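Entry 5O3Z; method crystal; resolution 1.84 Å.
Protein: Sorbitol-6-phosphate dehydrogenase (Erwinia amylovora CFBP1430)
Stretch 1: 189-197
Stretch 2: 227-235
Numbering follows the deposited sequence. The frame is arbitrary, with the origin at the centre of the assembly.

Stretch 1, residues 189-197: GNLLKSPMF
Stretch 2 (227-235) RGCDYQDVL

Stretch 1 runs extended through Gly189, Asn190 (phi/psi -84/129) and Leu191 (-92/78), folds into a type I turn from Leu191 to Ser194, closed by Ser194 N to Leu191 O at 2.9 Å, and enters a helix at Pro195. Stretch 2 is extended from Arg227 (-148/144) to Asp230 (-118/169), then helical from Tyr231. The CA register pairs Leu191 with Cys229 (4.8 Å) and Leu192 with Gly228 (5.6 Å), so the register runs in opposite order over these two pairs.

One backbone hydrogen bond joins the stretches beside these pairs: Cys229 N to Asn190 O, 2.8 Å, N-H...O angle 156°. Beside it, Leu191 CA approaches Cys229 O at 3.5 Å, with 171° at the hydrogen. Gly228 suits its place because Leu192 CD1 (m, t) lies 3.5 Å from Gly228 CA; an ideal CB there would fall 2.5 Å from that methyl.

Cys229 (t) points toward stretch 1, its small, weakly polar side chain at home in a buried site, SG 3.8 Å from Leu191 CD2. Leu191 (m, t) starts sideways but brings CD1 to the Tyr231 ring edge, 4.4 Å from CE1, an apolar contact. Tyr231 (m, chi2 -31°) is long enough for its ring to meet Leu191 while its OH reaches the start of the stretch 1 helix, 3.8 Å from Met196 CE and 3.9 Å from Pro195 CD. Asp230 (p) caps its helix, OD1 accepting from Asp233 N at 3.1 Å. The contact buries 368 Å² in total.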

ATOM      1  N   GLY A 189      -5.808 -14.829  -6.663  1.00 24.62           N
ATOM      2  CA  GLY A 189      -4.907 -15.059  -7.767  1.00 23.19           C
ATOM      3  C   GLY A 189      -5.685 -15.768  -8.871  1.00 26.17           C
ATOM      4  O   GLY A 189      -6.913 -15.772  -8.857  1.00 28.18           O
ATOM      5  N   ASN A 190      -4.970 -16.406  -9.773  1.00 26.91           N
ATOM      6  CA  ASN A 190      -5.529 -16.989 -10.973  1.00 29.49           C
ATOM      7  C   ASN A 190      -6.077 -18.385 -10.674  1.00 30.07           C
ATOM      8  O   ASN A 190      -5.382 -19.206 -10.066  1.00 30.62           O
ATOM      9  CB  ASN A 190      -4.451 -17.128 -12.052  1.00 32.01           C
ATOM     10  CG  ASN A 190      -3.888 -15.796 -12.531  1.00 35.12           C
ATOM     11  OD1 ASN A 190      -4.634 -14.928 -13.006  1.00 32.88           O
ATOM     12  ND2 ASN A 190      -2.547 -15.685 -12.545  1.00 30.67           N
ATOM     13  N   LEU A 191      -7.326 -18.639 -11.068  1.00 30.51           N
ATOM     14  CA  LEU A 191      -7.997 -19.941 -10.864  1.00 30.47           C
ATOM     15  C   LEU A 191      -7.726 -20.758 -12.118  1.00 31.08           C
ATOM     16  O   LEU A 191      -8.568 -20.880 -13.021  1.00 31.94           O
ATOM     17  CB  LEU A 191      -9.462 -19.700 -10.631  1.00 31.79           C
ATOM     18  CG  LEU A 191      -9.770 -18.623  -9.591  1.00 31.14           C
ATOM     19  CD1 LEU A 191     -11.186 -18.128  -9.777  1.00 30.84           C
ATOM     20  CD2 LEU A 191      -9.635 -19.212  -8.214  1.00 31.76           C
ATOM     21  N   LEU A 192      -6.508 -21.292 -12.193  1.00 34.90           N
ATOM     22  CA  LEU A 192      -5.954 -21.854 -13.441  1.00 37.64           C
ATOM     23  C   LEU A 192      -6.768 -23.038 -14.015  1.00 39.57           C
ATOM     24  O   LEU A 192      -6.804 -23.249 -15.229  1.00 44.28           O
ATOM     25  CB  LEU A 192      -4.503 -22.280 -13.220  1.00 36.39           C
ATOM     26  CG  LEU A 192      -3.488 -21.233 -12.781  1.00 39.55           C
ATOM     27  CD1 LEU A 192      -2.153 -21.872 -12.392  1.00 41.81           C
ATOM     28  CD2 LEU A 192      -3.280 -20.217 -13.885  1.00 38.29           C
ATOM     29  N   LYS A 193      -7.408 -23.784 -13.129  1.00 43.21           N
ATOM     30  CA  LYS A 193      -8.258 -24.918 -13.498  1.00 46.03           C
ATOM     31  C   LYS A 193      -9.736 -24.565 -13.589  1.00 47.86           C
ATOM     32  O   LYS A 193     -10.583 -25.450 -13.685  1.00 54.43           O
ATOM     33  CB  LYS A 193      -8.040 -26.034 -12.490  1.00 48.01           C
ATOM     34  CG  LYS A 193      -6.697 -26.715 -12.712  1.00 49.05           C
ATOM     35  CD  LYS A 193      -6.285 -27.504 -11.477  1.00 57.53           C
ATOM     36  CE  LYS A 193      -4.777 -27.424 -11.244  1.00 59.19           C
ATOM     37  NZ  LYS A 193      -4.397 -28.080  -9.965  1.00 58.22           N
ATOM     38  N   SER A 194     -10.055 -23.279 -13.569  1.00 47.80           N
ATOM     39  CA  SER A 194     -11.368 -22.840 -13.950  1.00 48.26           C
ATOM     40  C   SER A 194     -11.629 -23.176 -15.396  1.00 48.22           C
ATOM     41  O   SER A 194     -10.727 -23.134 -16.210  1.00 47.04           O
ATOM     42  CB  SER A 194     -11.482 -21.345 -13.810  1.00 52.07           C
ATOM     43  OG  SER A 194     -11.542 -21.015 -12.444  1.00 60.69           O
ATOM     44  N   PRO A 195     -12.875 -23.543 -15.724  1.00 54.93           N
ATOM     45  CA  PRO A 195     -13.311 -23.591 -17.139  1.00 54.48           C
ATOM     46  C   PRO A 195     -13.036 -22.260 -17.886  1.00 51.64           C
ATOM     47  O   PRO A 195     -12.480 -22.234 -18.981  1.00 46.34           O
ATOM     48  CB  PRO A 195     -14.832 -23.836 -17.013  1.00 52.25           C
ATOM     49  CG  PRO A 195     -14.986 -24.593 -15.728  1.00 54.43           C
ATOM     50  CD  PRO A 195     -13.835 -24.217 -14.823  1.00 53.00           C
ATOM     51  N   MET A 196     -13.442 -21.167 -17.252  1.00 54.03           N
ATOM     52  CA  MET A 196     -13.127 -19.821 -17.708  1.00 53.24           C
ATOM     53  C   MET A 196     -11.664 -19.745 -18.179  1.00 54.68           C
ATOM     54  O   MET A 196     -11.393 -19.373 -19.333  1.00 52.34           O
ATOM     55  CB  MET A 196     -13.326 -18.834 -16.549  1.00 55.46           C
ATOM     56  CG  MET A 196     -14.704 -18.863 -15.863  1.00 58.79           C
ATOM     57  SD  MET A 196     -15.031 -20.163 -14.611  1.00 64.53           S
ATOM     58  CE  MET A 196     -14.321 -19.501 -13.072  1.00 60.97           C
ATOM     59  N   PHE A 197     -10.738 -20.134 -17.285  1.00 52.43           N
ATOM     60  CA  PHE A 197      -9.291 -19.909 -17.489  1.00 46.63           C
ATOM     61  C   PHE A 197      -8.814 -20.864 -18.565  1.00 47.23           C
ATOM     62  O   PHE A 197      -8.130 -20.457 -19.520  1.00 43.97           O
ATOM     63  CB  PHE A 197      -8.454 -20.081 -16.192  1.00 44.66           C
ATOM     64  CG  PHE A 197      -7.069 -19.531 -16.327  1.00 42.61           C
ATOM     65  CD1 PHE A 197      -6.118 -20.173 -17.114  1.00 43.71           C
ATOM     66  CD2 PHE A 197      -6.739 -18.319 -15.756  1.00 43.57           C
ATOM     67  CE1 PHE A 197      -4.856 -19.626 -17.293  1.00 42.86           C
ATOM     68  CE2 PHE A 197      -5.477 -17.753 -15.955  1.00 41.48           C
ATOM     69  CZ  PHE A 197      -4.531 -18.407 -16.714  1.00 40.55           C
ATOM     70  N   ARG A 227       1.863 -22.587  -7.361  1.00 32.79           N
ATOM     71  CA  ARG A 227       0.538 -23.243  -7.382  1.00 34.71           C
ATOM     72  C   ARG A 227      -0.434 -22.186  -7.870  1.00 33.14           C
ATOM     73  O   ARG A 227      -0.236 -21.029  -7.539  1.00 28.66           O
ATOM     74  CB  ARG A 227       0.234 -23.676  -5.928  1.00 34.92           C
ATOM     75  CG  ARG A 227      -1.061 -24.371  -5.684  1.00 36.51           C
ATOM     76  CD  ARG A 227      -1.064 -25.289  -4.462  1.00 36.49           C
ATOM     77  NE  ARG A 227      -1.314 -24.661  -3.171  1.00 35.92           N
ATOM     78  CZ  ARG A 227      -0.398 -24.431  -2.209  1.00 35.27           C
ATOM     79  NH1 ARG A 227       0.874 -24.763  -2.394  1.00 34.47           N
ATOM     80  NH2 ARG A 227      -0.761 -23.861  -1.046  1.00 32.85           N
ATOM     81  N   GLY A 228      -1.450 -22.568  -8.651  1.00 31.15           N
ATOM     82  CA  GLY A 228      -2.571 -21.680  -8.949  1.00 31.19           C
ATOM     83  C   GLY A 228      -3.557 -21.583  -7.816  1.00 28.94           C
ATOM     84  O   GLY A 228      -3.477 -22.326  -6.825  1.00 28.26           O
ATOM     85  N   CYS A 229      -4.500 -20.658  -7.890  1.00 27.71           N
ATOM     86  CA  CYS A 229      -5.445 -20.521  -6.794  1.00 28.89           C
ATOM     87  C   CYS A 229      -6.523 -21.575  -6.963  1.00 29.64           C
ATOM     88  O   CYS A 229      -7.042 -21.775  -8.035  1.00 31.28           O
ATOM     89  CB  CYS A 229      -6.064 -19.117  -6.724  1.00 28.12           C
ATOM     90  SG  CYS A 229      -7.197 -18.787  -5.365  1.00 30.60           S
ATOM     91  N   ASP A 230      -6.931 -22.213  -5.909  1.00 30.44           N
ATOM     92  CA  ASP A 230      -8.070 -23.095  -6.107  1.00 35.76           C
ATOM     93  C   ASP A 230      -9.287 -22.712  -5.290  1.00 33.32           C
ATOM     94  O   ASP A 230      -9.256 -21.847  -4.411  1.00 28.90           O
ATOM     95  CB  ASP A 230      -7.631 -24.586  -6.028  1.00 40.66           C
ATOM     96  CG  ASP A 230      -7.344 -25.055  -4.606  1.00 44.84           C
ATOM     97  OD1 ASP A 230      -7.701 -24.323  -3.663  1.00 54.23           O
ATOM     98  OD2 ASP A 230      -6.799 -26.188  -4.422  1.00 49.64           O
ATOM     99  N   TYR A 231     -10.412 -23.343  -5.602  1.00 33.64           N
ATOM    100  CA  TYR A 231     -11.683 -22.885  -5.046  1.00 32.85           C
ATOM    101  C   TYR A 231     -11.731 -23.081  -3.568  1.00 29.17           C
ATOM    102  O   TYR A 231     -12.426 -22.346  -2.815  1.00 31.23           O
ATOM    103  CB  TYR A 231     -12.893 -23.622  -5.708  1.00 35.69           C
ATOM    104  CG  TYR A 231     -13.201 -23.383  -7.193  1.00 36.84           C
ATOM    105  CD1 TYR A 231     -12.926 -22.164  -7.839  1.00 38.55           C
ATOM    106  CD2 TYR A 231     -13.844 -24.359  -7.929  1.00 41.29           C
ATOM    107  CE1 TYR A 231     -13.276 -21.965  -9.171  1.00 37.51           C
ATOM    108  CE2 TYR A 231     -14.184 -24.167  -9.266  1.00 42.42           C
ATOM    109  CZ  TYR A 231     -13.892 -22.970  -9.882  1.00 40.96           C
ATOM    110  OH  TYR A 231     -14.232 -22.785 -11.198  1.00 43.52           O
ATOM    111  N   GLN A 232     -11.042 -24.122  -3.100  1.00 28.75           N
ATOM    112  CA  GLN A 232     -11.039 -24.393  -1.668  1.00 27.43           C
ATOM    113  C   GLN A 232     -10.284 -23.308  -0.865  1.00 24.84           C
ATOM    114  O   GLN A 232     -10.677 -22.946   0.234  1.00 25.89           O
ATOM    115  CB  GLN A 232     -10.475 -25.812  -1.380  1.00 27.25           C
ATOM    116  CG  GLN A 232     -10.557 -26.208   0.083  1.00 26.04           C
ATOM    117  CD  GLN A 232     -11.964 -26.498   0.516  1.00 26.34           C
ATOM    118  OE1 GLN A 232     -12.673 -27.223  -0.184  1.00 27.86           O
ATOM    119  NE2 GLN A 232     -12.377 -25.961   1.597  1.00 25.27           N
ATOM    120  N   ASP A 233      -9.216 -22.770  -1.433  1.00 27.66           N
ATOM    121  CA  ASP A 233      -8.515 -21.625  -0.749  1.00 25.37           C
ATOM    122  C   ASP A 233      -9.468 -20.474  -0.573  1.00 23.70           C
ATOM    123  O   ASP A 233      -9.556 -19.890   0.434  1.00 24.33           O
ATOM    124  CB  ASP A 233      -7.333 -21.147  -1.573  1.00 26.48           C
ATOM    125  CG  ASP A 233      -6.373 -22.221  -1.900  1.00 27.45           C
ATOM    126  OD1 ASP A 233      -5.970 -22.980  -0.979  1.00 27.23           O
ATOM    127  OD2 ASP A 233      -6.014 -22.290  -3.064  1.00 26.67           O
ATOM    128  N   VAL A 234     -10.265 -20.209  -1.593  1.00 24.47           N
ATOM    129  CA  VAL A 234     -11.236 -19.147  -1.504  1.00 24.24           C
ATOM    130  C   VAL A 234     -12.218 -19.352  -0.381  1.00 21.90           C
ATOM    131  O   VAL A 234     -12.444 -18.480   0.469  1.00 19.65           O
ATOM    132  CB  VAL A 234     -11.968 -18.951  -2.856  1.00 25.31           C
ATOM    133  CG1 VAL A 234     -12.964 -17.805  -2.766  1.00 25.25           C
ATOM    134  CG2 VAL A 234     -10.983 -18.648  -3.977  1.00 25.90           C
ATOM    135  N   LEU A 235     -12.847 -20.539  -0.404  1.00 24.47           N
ATOM    136  CA  LEU A 235     -13.767 -20.968   0.623  1.00 24.77           C
ATOM    137  C   LEU A 235     -13.206 -20.838   2.019  1.00 25.90           C
ATOM    138  O   LEU A 235     -13.841 -20.263   2.890  1.00 28.59           O
ATOM    139  CB  LEU A 235     -14.227 -22.412   0.286  1.00 28.06           C
ATOM    140  CG  LEU A 235     -15.289 -23.050   1.188  1.00 29.87           C
ATOM    141  CD1 LEU A 235     -16.570 -22.227   1.227  1.00 32.22           C
ATOM    142  CD2 LEU A 235     -15.588 -24.459   0.683  1.00 31.09           C
TER